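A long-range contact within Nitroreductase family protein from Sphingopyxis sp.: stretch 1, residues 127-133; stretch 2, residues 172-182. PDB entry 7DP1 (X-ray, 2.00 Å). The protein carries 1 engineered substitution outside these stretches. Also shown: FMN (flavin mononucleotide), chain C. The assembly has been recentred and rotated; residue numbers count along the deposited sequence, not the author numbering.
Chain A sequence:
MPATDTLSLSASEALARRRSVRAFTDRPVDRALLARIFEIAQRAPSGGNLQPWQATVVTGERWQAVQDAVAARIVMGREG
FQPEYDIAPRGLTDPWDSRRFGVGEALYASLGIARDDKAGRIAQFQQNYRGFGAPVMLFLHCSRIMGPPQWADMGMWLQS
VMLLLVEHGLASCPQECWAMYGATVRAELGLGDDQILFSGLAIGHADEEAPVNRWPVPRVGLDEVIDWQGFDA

Stretch 1 127-133: QNYRGFG
Stretch 2 (172-182) SCPQECWAMYG

Stretch 1 is a compact turn with a 3-10 segment at N128-Y129 (phi/psi -51/-41 and -83/6), tied by R130 N to Q127 O (2.9 Å), G131 N to N128 O (2.9 Å) and F132 N to Q127 O (3.1 Å). G131 and F132 follow at positive phi (60/25 and 56/28). Stretch 2 runs as a strand through Q175, turns at E176 (-83/-9), and continues as a 3-10 segment from C177 to M180. The register is set by N128 CA to C177 CA at 7.1 Å, Y129 CA to W178 CA at 7.4 Å, and G131 CA to C173 CA at 7.9 Å. Together the stretches bury 435 Å².

The principal bump is Y129 (chi1 -65°, chi2 -68°). Its CA-CB bond points away, yet the ring's end returns to a hollow bordered by C177, W178 and Y181. There Y129 OH donates to C177 O (3.0 Å). The ring's edge meets the W178 face (chi1 -63°, chi2 102°), with six-membered ring centroids 5.3 Å apart and planes at 85°; Y181 (chi1 -54°) in turn directs its edge at the Y129 face, offset, at 5.6 Å between ring centroids and 72°. C177 SG (chi1 59°), a polarisable sulfur, makes an oblique sulfur-aromatic contact 4.4 Å from the Y129 ring centroid, 31° off the normal.

Q175 (chi1 -67°, chi2 -171°, chi3 -77°) is the polar clamp. Q175 NE2 donates to both N128 O (2.8 Å, 162°) and N128 OD1 (3.0 Å, 156°; N128 chi1 -90°, chi2 -90°), while Q175 OE1 accepts from W178 NE1 (2.9 Å, 169°), fixing the amide's orientation.

The CA-CB bond of F132 (chi1 -59°, chi2 -63°) points toward stretch 2, and F132 CE2 lies 3.6 Å from C173 SG (chi1 -168°) and 3.7 Å from Q175 NE2. FMN joins both stretches: FMN N3 donates to N128 OD1 (2.8 Å), and FMN N5 accepts from E176 N (2.7 Å).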

# COMPACT_ATOMS: atom_id res chain seq x y z
N GLN A 127 -22.94 -7.98 -7.49
CA GLN A 127 -23.00 -6.53 -7.59
C GLN A 127 -21.60 -5.95 -7.72
O GLN A 127 -21.43 -4.84 -8.24
CB GLN A 127 -23.70 -5.94 -6.36
CG GLN A 127 -25.21 -6.15 -6.33
CD GLN A 127 -25.97 -5.15 -7.19
OE1 GLN A 127 -25.39 -4.46 -8.03
NE2 GLN A 127 -27.28 -5.08 -7.00
N ASN A 128 -20.60 -6.71 -7.26
CA ASN A 128 -19.19 -6.31 -7.39
C ASN A 128 -18.89 -5.94 -8.84
O ASN A 128 -18.17 -4.98 -9.12
CB ASN A 128 -18.25 -7.45 -6.97
CG ASN A 128 -17.88 -7.42 -5.49
OD1 ASN A 128 -16.90 -6.80 -5.10
ND2 ASN A 128 -18.65 -8.14 -4.67
N TYR A 129 -19.45 -6.72 -9.75
CA TYR A 129 -19.11 -6.56 -11.15
C TYR A 129 -19.92 -5.44 -11.82
O TYR A 129 -19.79 -5.21 -13.03
CB TYR A 129 -19.26 -7.91 -11.86
CG TYR A 129 -18.24 -8.88 -11.30
CD1 TYR A 129 -16.88 -8.70 -11.54
CD2 TYR A 129 -18.62 -9.96 -10.50
CE1 TYR A 129 -15.92 -9.57 -11.01
CE2 TYR A 129 -17.67 -10.84 -9.97
CZ TYR A 129 -16.33 -10.64 -10.23
OH TYR A 129 -15.40 -11.51 -9.71
N ARG A 130 -20.70 -4.72 -11.02
CA ARG A 130 -21.23 -3.43 -11.44
C ARG A 130 -20.66 -2.30 -10.57
O ARG A 130 -21.18 -1.19 -10.55
CB ARG A 130 -22.75 -3.41 -11.31
CG ARG A 130 -23.46 -4.67 -11.73
CD ARG A 130 -24.96 -4.54 -11.50
NE ARG A 130 -25.74 -4.47 -12.73
CZ ARG A 130 -26.11 -5.52 -13.44
NH1 ARG A 130 -25.77 -6.74 -13.04
NH2 ARG A 130 -26.83 -5.36 -14.54
N GLY A 131 -19.55 -2.57 -9.88
CA GLY A 131 -18.90 -1.56 -9.07
C GLY A 131 -19.84 -1.06 -7.99
O GLY A 131 -19.70 0.06 -7.48
N PHE A 132 -20.80 -1.90 -7.63
CA PHE A 132 -21.82 -1.55 -6.65
C PHE A 132 -22.54 -0.28 -7.06
O PHE A 132 -22.98 0.48 -6.20
CB PHE A 132 -21.21 -1.38 -5.25
CG PHE A 132 -20.51 -2.60 -4.74
CD1 PHE A 132 -21.21 -3.78 -4.52
CD2 PHE A 132 -19.15 -2.59 -4.49
CE1 PHE A 132 -20.57 -4.91 -4.04
CE2 PHE A 132 -18.50 -3.72 -4.03
CZ PHE A 132 -19.21 -4.88 -3.80
N GLY A 133 -22.61 -0.02 -8.36
CA GLY A 133 -23.33 1.13 -8.87
C GLY A 133 -22.54 2.41 -8.95
O GLY A 133 -23.09 3.48 -9.21
N SER A 172 -15.07 5.18 -2.08
CA SER A 172 -14.60 4.14 -2.96
C SER A 172 -14.71 2.74 -2.39
O SER A 172 -14.96 2.54 -1.20
CB SER A 172 -13.16 4.43 -3.38
OG SER A 172 -12.27 4.17 -2.32
N CYS A 173 -14.53 1.77 -3.27
CA CYS A 173 -14.41 0.38 -2.90
C CYS A 173 -13.27 -0.23 -3.68
O CYS A 173 -13.37 -0.36 -4.89
CB CYS A 173 -15.71 -0.39 -3.19
SG CYS A 173 -15.72 -2.05 -2.42
N PRO A 174 -12.16 -0.58 -3.00
CA PRO A 174 -11.13 -1.35 -3.70
C PRO A 174 -11.71 -2.72 -4.05
O PRO A 174 -12.47 -3.27 -3.26
CB PRO A 174 -10.00 -1.44 -2.68
CG PRO A 174 -10.67 -1.22 -1.36
CD PRO A 174 -11.82 -0.34 -1.59
N GLN A 175 -11.41 -3.24 -5.23
CA GLN A 175 -12.02 -4.50 -5.69
C GLN A 175 -11.04 -5.42 -6.39
O GLN A 175 -10.66 -5.17 -7.52
CB GLN A 175 -13.16 -4.23 -6.65
CG GLN A 175 -14.38 -3.57 -6.09
CD GLN A 175 -15.49 -3.57 -7.11
OE1 GLN A 175 -15.49 -2.77 -8.05
NE2 GLN A 175 -16.44 -4.49 -6.97
N GLU A 176 -10.67 -6.52 -5.74
CA GLU A 176 -9.81 -7.51 -6.39
C GLU A 176 -10.62 -8.46 -7.26
O GLU A 176 -10.05 -9.28 -7.99
CB GLU A 176 -9.05 -8.31 -5.35
CG GLU A 176 -7.63 -7.87 -5.19
CD GLU A 176 -7.09 -8.18 -3.80
OE1 GLU A 176 -7.79 -8.86 -3.02
OE2 GLU A 176 -5.97 -7.72 -3.51
N CYS A 177 -11.94 -8.37 -7.17
CA CYS A 177 -12.80 -9.30 -7.92
C CYS A 177 -12.54 -9.24 -9.43
O CYS A 177 -12.69 -10.24 -10.13
CB CYS A 177 -14.27 -8.99 -7.63
SG CYS A 177 -14.75 -7.30 -8.06
N TRP A 178 -12.11 -8.08 -9.92
CA TRP A 178 -11.83 -7.88 -11.34
C TRP A 178 -10.63 -8.72 -11.81
O TRP A 178 -10.54 -9.10 -12.98
CB TRP A 178 -11.59 -6.39 -11.64
CG TRP A 178 -12.83 -5.57 -11.34
CD1 TRP A 178 -13.06 -4.79 -10.23
CD2 TRP A 178 -14.04 -5.50 -12.12
NE1 TRP A 178 -14.32 -4.24 -10.29
CE2 TRP A 178 -14.93 -4.66 -11.45
CE3 TRP A 178 -14.42 -6.06 -13.35
CZ2 TRP A 178 -16.20 -4.35 -11.95
CZ3 TRP A 178 -15.69 -5.77 -13.85
CH2 TRP A 178 -16.56 -4.92 -13.15
N ALA A 179 -9.71 -9.01 -10.89
CA ALA A 179 -8.56 -9.82 -11.25
C ALA A 179 -8.96 -11.26 -11.56
O ALA A 179 -8.18 -12.01 -12.15
CB ALA A 179 -7.49 -9.78 -10.12
N MET A 180 -10.18 -11.66 -11.18
CA MET A 180 -10.75 -12.96 -11.59
C MET A 180 -10.94 -13.09 -13.10
O MET A 180 -11.07 -14.20 -13.61
CB MET A 180 -12.08 -13.21 -10.90
CG MET A 180 -11.95 -13.56 -9.42
SD MET A 180 -11.41 -15.27 -9.22
CE MET A 180 -9.62 -15.10 -9.22
N TYR A 181 -11.00 -11.97 -13.80
CA TYR A 181 -11.18 -11.98 -15.26
C TYR A 181 -10.20 -11.01 -15.89
O TYR A 181 -10.58 -10.27 -16.80
CB TYR A 181 -12.61 -11.60 -15.66
CG TYR A 181 -13.66 -12.42 -14.99
CD1 TYR A 181 -13.98 -13.70 -15.47
CD2 TYR A 181 -14.33 -11.95 -13.87
CE1 TYR A 181 -14.92 -14.47 -14.85
CE2 TYR A 181 -15.29 -12.72 -13.24
CZ TYR A 181 -15.58 -13.98 -13.74
OH TYR A 181 -16.53 -14.76 -13.12
N GLY A 182 -8.96 -11.01 -15.40
CA GLY A 182 -7.95 -10.05 -15.81
C GLY A 182 -7.82 -9.90 -17.32
O GLY A 182 -7.84 -8.77 -17.84
N1 FMN C . -14.38 -5.69 -1.08
C2 FMN C . -15.33 -6.32 -1.86
O2 FMN C . -16.50 -6.36 -1.50
N3 FMN C . -14.98 -6.91 -3.06
C4 FMN C . -13.68 -6.88 -3.50
O4 FMN C . -13.40 -7.41 -4.59
C4A FMN C . -12.72 -6.26 -2.70
N5 FMN C . -11.40 -6.23 -3.11
C5A FMN C . -10.44 -5.60 -2.34
C6 FMN C . -9.13 -5.57 -2.80
C7 FMN C . -8.15 -4.95 -2.04
C7M FMN C . -6.72 -4.90 -2.52
C8 FMN C . -8.48 -4.35 -0.84
C8M FMN C . -7.37 -3.68 -0.08
C9 FMN C . -9.79 -4.38 -0.37
C9A FMN C . -10.79 -5.00 -1.13
N10 FMN C . -12.11 -5.05 -0.71
C10 FMN C . -13.07 -5.68 -1.49
C1' FMN C . -12.54 -4.41 0.57
C2' FMN C . -12.19 -5.18 1.84
O2' FMN C . -13.13 -6.22 2.03
C3' FMN C . -12.27 -4.21 3.01
O3' FMN C . -11.17 -3.34 2.88
C4' FMN C . -12.18 -4.88 4.38
O4' FMN C . -13.28 -5.72 4.67
C5' FMN C . -12.16 -3.79 5.42
O5' FMN C . -13.36 -3.07 5.30
P FMN C . -13.24 -1.47 5.16
O1P FMN C . -14.59 -0.92 4.79
O2P FMN C . -12.75 -0.89 6.47
O3P FMN C . -12.23 -1.16 4.07